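Local coordinates for protein Baccell_00875 (Bacteroides cellulosilyticus DSM 14838, PDB 5NO8) that probably acts as a polysaccharide lyase that removes the L-rhamnose caps linked to glucuronic acid on complex arabinogalactan proteins, at residues P186-I197 against Y233-G244. Numbering follows the deposited sequence. Where two conformers were deposited one is given.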
loop_
_atom_site.group_PDB
_atom_site.type_symbol
_atom_site.label_atom_id
_atom_site.label_comp_id
_atom_site.label_asym_id
_atom_site.label_seq_id
_atom_site.Cartn_x
_atom_site.Cartn_y
_atom_site.Cartn_z
ATOM N N PRO A 186 -8.348 16.611 14.457
ATOM C CA PRO A 186 -9.335 15.748 13.810
ATOM C C PRO A 186 -8.866 15.127 12.496
ATOM O O PRO A 186 -7.980 15.640 11.815
ATOM C CB PRO A 186 -10.473 16.714 13.506
ATOM C CG PRO A 186 -9.771 18.000 13.236
ATOM C CD PRO A 186 -8.632 18.034 14.211
ATOM N N HIS A 187 -9.513 14.017 12.170
ATOM C CA HIS A 187 -9.408 13.389 10.874
ATOM C C HIS A 187 -10.705 13.633 10.100
ATOM O O HIS A 187 -11.641 14.234 10.616
ATOM C CB HIS A 187 -9.169 11.920 11.092
ATOM C CG HIS A 187 -7.967 11.646 11.929
ATOM N ND1 HIS A 187 -6.693 11.925 11.504
ATOM C CD2 HIS A 187 -7.845 11.119 13.177
ATOM C CE1 HIS A 187 -5.830 11.576 12.449
ATOM N NE2 HIS A 187 -6.506 11.095 13.479
ATOM N N LEU A 188 -10.745 13.162 8.860
ATOM C CA LEU A 188 -11.892 13.372 8.008
ATOM C C LEU A 188 -12.408 12.054 7.444
ATOM O O LEU A 188 -11.630 11.184 7.092
ATOM C CB LEU A 188 -11.492 14.278 6.860
ATOM C CG LEU A 188 -12.595 14.980 6.074
ATOM C CD1 LEU A 188 -13.129 16.148 6.865
ATOM C CD2 LEU A 188 -12.077 15.487 4.740
ATOM N N GLY A 189 -13.720 11.984 7.306
ATOM C CA GLY A 189 -14.395 10.849 6.720
ATOM C C GLY A 189 -15.345 11.283 5.629
ATOM O O GLY A 189 -15.874 12.404 5.659
ATOM N N LEU A 190 -15.563 10.376 4.679
ATOM C CA LEU A 190 -16.571 10.525 3.644
ATOM C C LEU A 190 -17.298 9.199 3.631
ATOM O O LEU A 190 -16.649 8.165 3.455
ATOM C CB LEU A 190 -15.933 10.793 2.282
ATOM C CG LEU A 190 -16.879 10.945 1.074
ATOM C CD1 LEU A 190 -16.189 11.721 -0.039
ATOM C CD2 LEU A 190 -17.350 9.591 0.520
ATOM N N VAL A 191 -18.614 9.239 3.838
ATOM C CA VAL A 191 -19.450 8.055 3.866
ATOM C C VAL A 191 -20.540 8.217 2.824
ATOM O O VAL A 191 -21.309 9.192 2.877
ATOM C CB VAL A 191 -20.043 7.829 5.259
ATOM C CG1 VAL A 191 -21.162 6.781 5.250
ATOM C CG2 VAL A 191 -18.933 7.398 6.198
ATOM N N VAL A 192 -20.604 7.264 1.898
ATOM C CA VAL A 192 -21.678 7.260 0.882
ATOM C C VAL A 192 -22.985 6.824 1.542
ATOM O O VAL A 192 -23.089 5.777 2.215
ATOM C CB VAL A 192 -21.331 6.344 -0.319
ATOM C CG1 VAL A 192 -22.532 6.137 -1.261
ATOM C CG2 VAL A 192 -20.113 6.862 -1.038
ATOM N N THR A 193 -24.019 7.634 1.336
ATOM C CA THR A 193 -25.342 7.370 1.901
ATOM C C THR A 193 -26.445 7.172 0.890
ATOM O O THR A 193 -27.496 6.705 1.267
ATOM C CB THR A 193 -25.747 8.509 2.859
ATOM O OG1 THR A 193 -25.595 9.789 2.214
ATOM C CG2 THR A 193 -24.840 8.465 4.086
ATOM N N ASP A 194 -26.229 7.501 -0.378
ATOM C CA ASP A 194 -27.162 7.130 -1.416
ATOM C C ASP A 194 -26.336 6.894 -2.676
ATOM O O ASP A 194 -25.321 7.542 -2.875
ATOM C CB ASP A 194 -28.228 8.226 -1.621
ATOM C CG ASP A 194 -29.410 7.751 -2.458
ATOM O OD1 ASP A 194 -29.694 6.528 -2.514
ATOM O OD2 ASP A 194 -30.095 8.603 -3.055
ATOM N N GLY A 195 -26.767 5.956 -3.510
ATOM C CA GLY A 195 -25.990 5.537 -4.680
ATOM C C GLY A 195 -24.770 4.731 -4.259
ATOM O O GLY A 195 -24.769 4.109 -3.190
ATOM N N ALA A 196 -23.752 4.720 -5.103
ATOM C CA ALA A 196 -22.606 3.831 -4.923
ATOM C C ALA A 196 -21.340 4.369 -5.551
ATOM O O ALA A 196 -21.387 5.151 -6.508
ATOM C CB ALA A 196 -22.923 2.460 -5.489
ATOM N N ILE A 197 -20.212 3.930 -5.006
ATOM C CA ILE A 197 -18.909 4.152 -5.622
ATOM C C ILE A 197 -18.322 2.766 -5.881
ATOM O O ILE A 197 -18.188 1.946 -4.961
ATOM C CB ILE A 197 -17.975 5.012 -4.749
ATOM C CG1 ILE A 197 -18.503 6.438 -4.613
ATOM C CG2 ILE A 197 -16.538 5.032 -5.292
ATOM C CD1 ILE A 197 -18.627 7.195 -5.920
ATOM N N TYR A 233 -29.941 9.426 -11.703
ATOM C CA TYR A 233 -29.152 8.668 -10.727
ATOM C C TYR A 233 -28.700 9.653 -9.650
ATOM O O TYR A 233 -28.247 10.768 -9.970
ATOM C CB TYR A 233 -27.952 8.046 -11.397
ATOM C CG TYR A 233 -27.154 7.196 -10.436
ATOM C CD1 TYR A 233 -27.601 5.920 -10.092
ATOM C CD2 TYR A 233 -26.001 7.681 -9.842
ATOM C CE1 TYR A 233 -26.891 5.123 -9.190
ATOM C CE2 TYR A 233 -25.283 6.897 -8.923
ATOM C CZ TYR A 233 -25.733 5.609 -8.628
ATOM O OH TYR A 233 -25.047 4.820 -7.727
ATOM N N SER A 234 -28.829 9.258 -8.385
ATOM C CA SER A 234 -28.406 10.083 -7.269
ATOM C C SER A 234 -27.282 9.444 -6.454
ATOM O O SER A 234 -27.311 8.259 -6.130
ATOM C CB SER A 234 -29.560 10.424 -6.325
ATOM O OG SER A 234 -30.460 9.344 -6.213
ATOM N N LEU A 235 -26.317 10.276 -6.117
ATOM C CA LEU A 235 -25.226 9.908 -5.234
ATOM C C LEU A 235 -25.235 10.942 -4.113
ATOM O O LEU A 235 -25.278 12.143 -4.377
ATOM C CB LEU A 235 -23.932 9.979 -5.979
ATOM C CG LEU A 235 -22.643 9.891 -5.167
ATOM C CD1 LEU A 235 -22.410 8.472 -4.697
ATOM C CD2 LEU A 235 -21.469 10.428 -5.964
ATOM N N GLU A 236 -25.131 10.465 -2.872
ATOM C CA GLU A 236 -25.051 11.349 -1.744
ATOM C C GLU A 236 -23.932 10.864 -0.822
ATOM O O GLU A 236 -23.766 9.668 -0.606
ATOM C CB GLU A 236 -26.390 11.363 -1.009
ATOM C CG GLU A 236 -26.433 12.264 0.208
ATOM C CD GLU A 236 -27.699 12.077 1.034
ATOM O OE1 GLU A 236 -28.546 12.989 0.985
ATOM O OE2 GLU A 236 -27.860 11.026 1.711
ATOM N N TRP A 237 -23.188 11.790 -0.254
ATOM C CA TRP A 237 -22.273 11.411 0.795
ATOM C C TRP A 237 -22.218 12.468 1.877
ATOM O O TRP A 237 -22.644 13.601 1.648
ATOM C CB TRP A 237 -20.896 11.108 0.242
ATOM C CG TRP A 237 -20.215 12.190 -0.604
ATOM C CD1 TRP A 237 -20.106 13.522 -0.337
ATOM C CD2 TRP A 237 -19.503 11.978 -1.825
ATOM N NE1 TRP A 237 -19.402 14.152 -1.317
ATOM C CE2 TRP A 237 -19.012 13.227 -2.246
ATOM C CE3 TRP A 237 -19.209 10.850 -2.584
ATOM C CZ2 TRP A 237 -18.245 13.378 -3.399
ATOM C CZ3 TRP A 237 -18.454 11.007 -3.750
ATOM C CH2 TRP A 237 -17.998 12.255 -4.140
ATOM N N HIS A 238 -21.706 12.057 3.039
ATOM C CA HIS A 238 -21.467 12.934 4.177
ATOM C C HIS A 238 -19.963 13.029 4.380
ATOM O O HIS A 238 -19.303 11.986 4.399
ATOM C CB HIS A 238 -22.030 12.322 5.424
ATOM C CG HIS A 238 -23.512 12.351 5.504
ATOM N ND1 HIS A 238 -24.171 12.739 6.645
ATOM C CD2 HIS A 238 -24.469 12.051 4.597
ATOM C CE1 HIS A 238 -25.479 12.664 6.447
ATOM N NE2 HIS A 238 -25.687 12.230 5.217
ATOM N N VAL A 239 -19.452 14.255 4.521
ATOM C CA VAL A 239 -18.064 14.545 4.830
ATOM C C VAL A 239 -18.004 15.158 6.217
ATOM O O VAL A 239 -18.771 16.060 6.531
ATOM C CB VAL A 239 -17.450 15.475 3.783
ATOM C CG1 VAL A 239 -16.016 15.816 4.153
ATOM C CG2 VAL A 239 -17.519 14.823 2.416
ATOM N N PHE A 240 -17.155 14.612 7.083
ATOM C CA PHE A 240 -17.261 14.933 8.517
ATOM C C PHE A 240 -15.943 14.699 9.239
ATOM O O PHE A 240 -15.119 13.884 8.837
ATOM C CB PHE A 240 -18.329 14.065 9.198
ATOM C CG PHE A 240 -18.101 12.586 9.014
ATOM C CD1 PHE A 240 -18.623 11.931 7.888
ATOM C CD2 PHE A 240 -17.366 11.845 9.933
ATOM C CE1 PHE A 240 -18.416 10.578 7.697
ATOM C CE2 PHE A 240 -17.147 10.478 9.733
ATOM C CZ PHE A 240 -17.675 9.845 8.619
ATOM N N ALA A 241 -15.786 15.419 10.337
ATOM C CA ALA A 241 -14.644 15.270 11.203
ATOM C C ALA A 241 -14.839 14.044 12.078
ATOM O O ALA A 241 -15.949 13.713 12.461
ATOM C CB ALA A 241 -14.516 16.505 12.090
ATOM N N HIS A 242 -13.744 13.387 12.415
ATOM C CA HIS A 242 -13.772 12.295 13.361
ATOM C C HIS A 242 -12.464 12.172 14.122
ATOM O O HIS A 242 -11.477 12.811 13.797
ATOM C CB HIS A 242 -14.193 10.966 12.687
ATOM C CG HIS A 242 -13.169 10.398 11.762
ATOM N ND1 HIS A 242 -12.076 9.689 12.210
ATOM C CD2 HIS A 242 -13.048 10.458 10.411
ATOM C CE1 HIS A 242 -11.349 9.302 11.176
ATOM N NE2 HIS A 242 -11.908 9.770 10.074
ATOM N N ASN A 243 -12.483 11.359 15.153
ATOM C CA ASN A 243 -11.352 11.240 16.085
ATOM C C ASN A 243 -10.511 9.999 15.956
ATOM O O ASN A 243 -9.661 9.750 16.795
ATOM C CB ASN A 243 -11.874 11.390 17.510
ATOM C CG ASN A 243 -12.209 12.820 17.844
ATOM O OD1 ASN A 243 -11.502 13.755 17.435
ATOM N ND2 ASN A 243 -13.295 13.012 18.590
ATOM N N GLY A 244 -10.701 9.213 14.906
ATOM C CA GLY A 244 -9.857 8.028 14.680
ATOM C C GLY A 244 -10.715 6.889 14.168
ATOM O O GLY A 244 -11.917 7.071 13.966
HETATM O O HOH W 1 -6.631 9.281 16.066
#
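L190 lies over W237 where two antiparallel strands, 187-194 and 233-242, run side by side. Its CD1 sits 3.9 Å from the centroid of the five-membered ring of W237, a CH-pi contact over the face. W237 chi1 of 55° holds CG between the backbone N and carbonyl carbon, which sets the indole with a face against L190. F240 is turned likewise (chi1 56°) and covers G189: CA of G189 stands 4.1 Å from the ring centroid, over the face. V191 CG2 meets the F240 ring at its edge, 3.6 Å from CE1. Further along, H187 CB packs over the face of the H242 imidazole, whose ND1 accepts a bond from G244 N close to the ring plane. At the other end T193 and D194 share E236 as partner in a classic beta bulge. E236 O takes T193 N and, at 3.3 Å, D194 N from the same face of its carbonyl plane. T193 OG1 donates to E236 OE2 (2.6 Å), on the anti side of the carboxylate. The pair lies inside an eight-stranded antiparallel sheet, with 122-131 beside 233-242 and 175-180 beside 187-194. Helix 245-254 covers V191, F240 and H242; strand 40-45 meets L188 and A241.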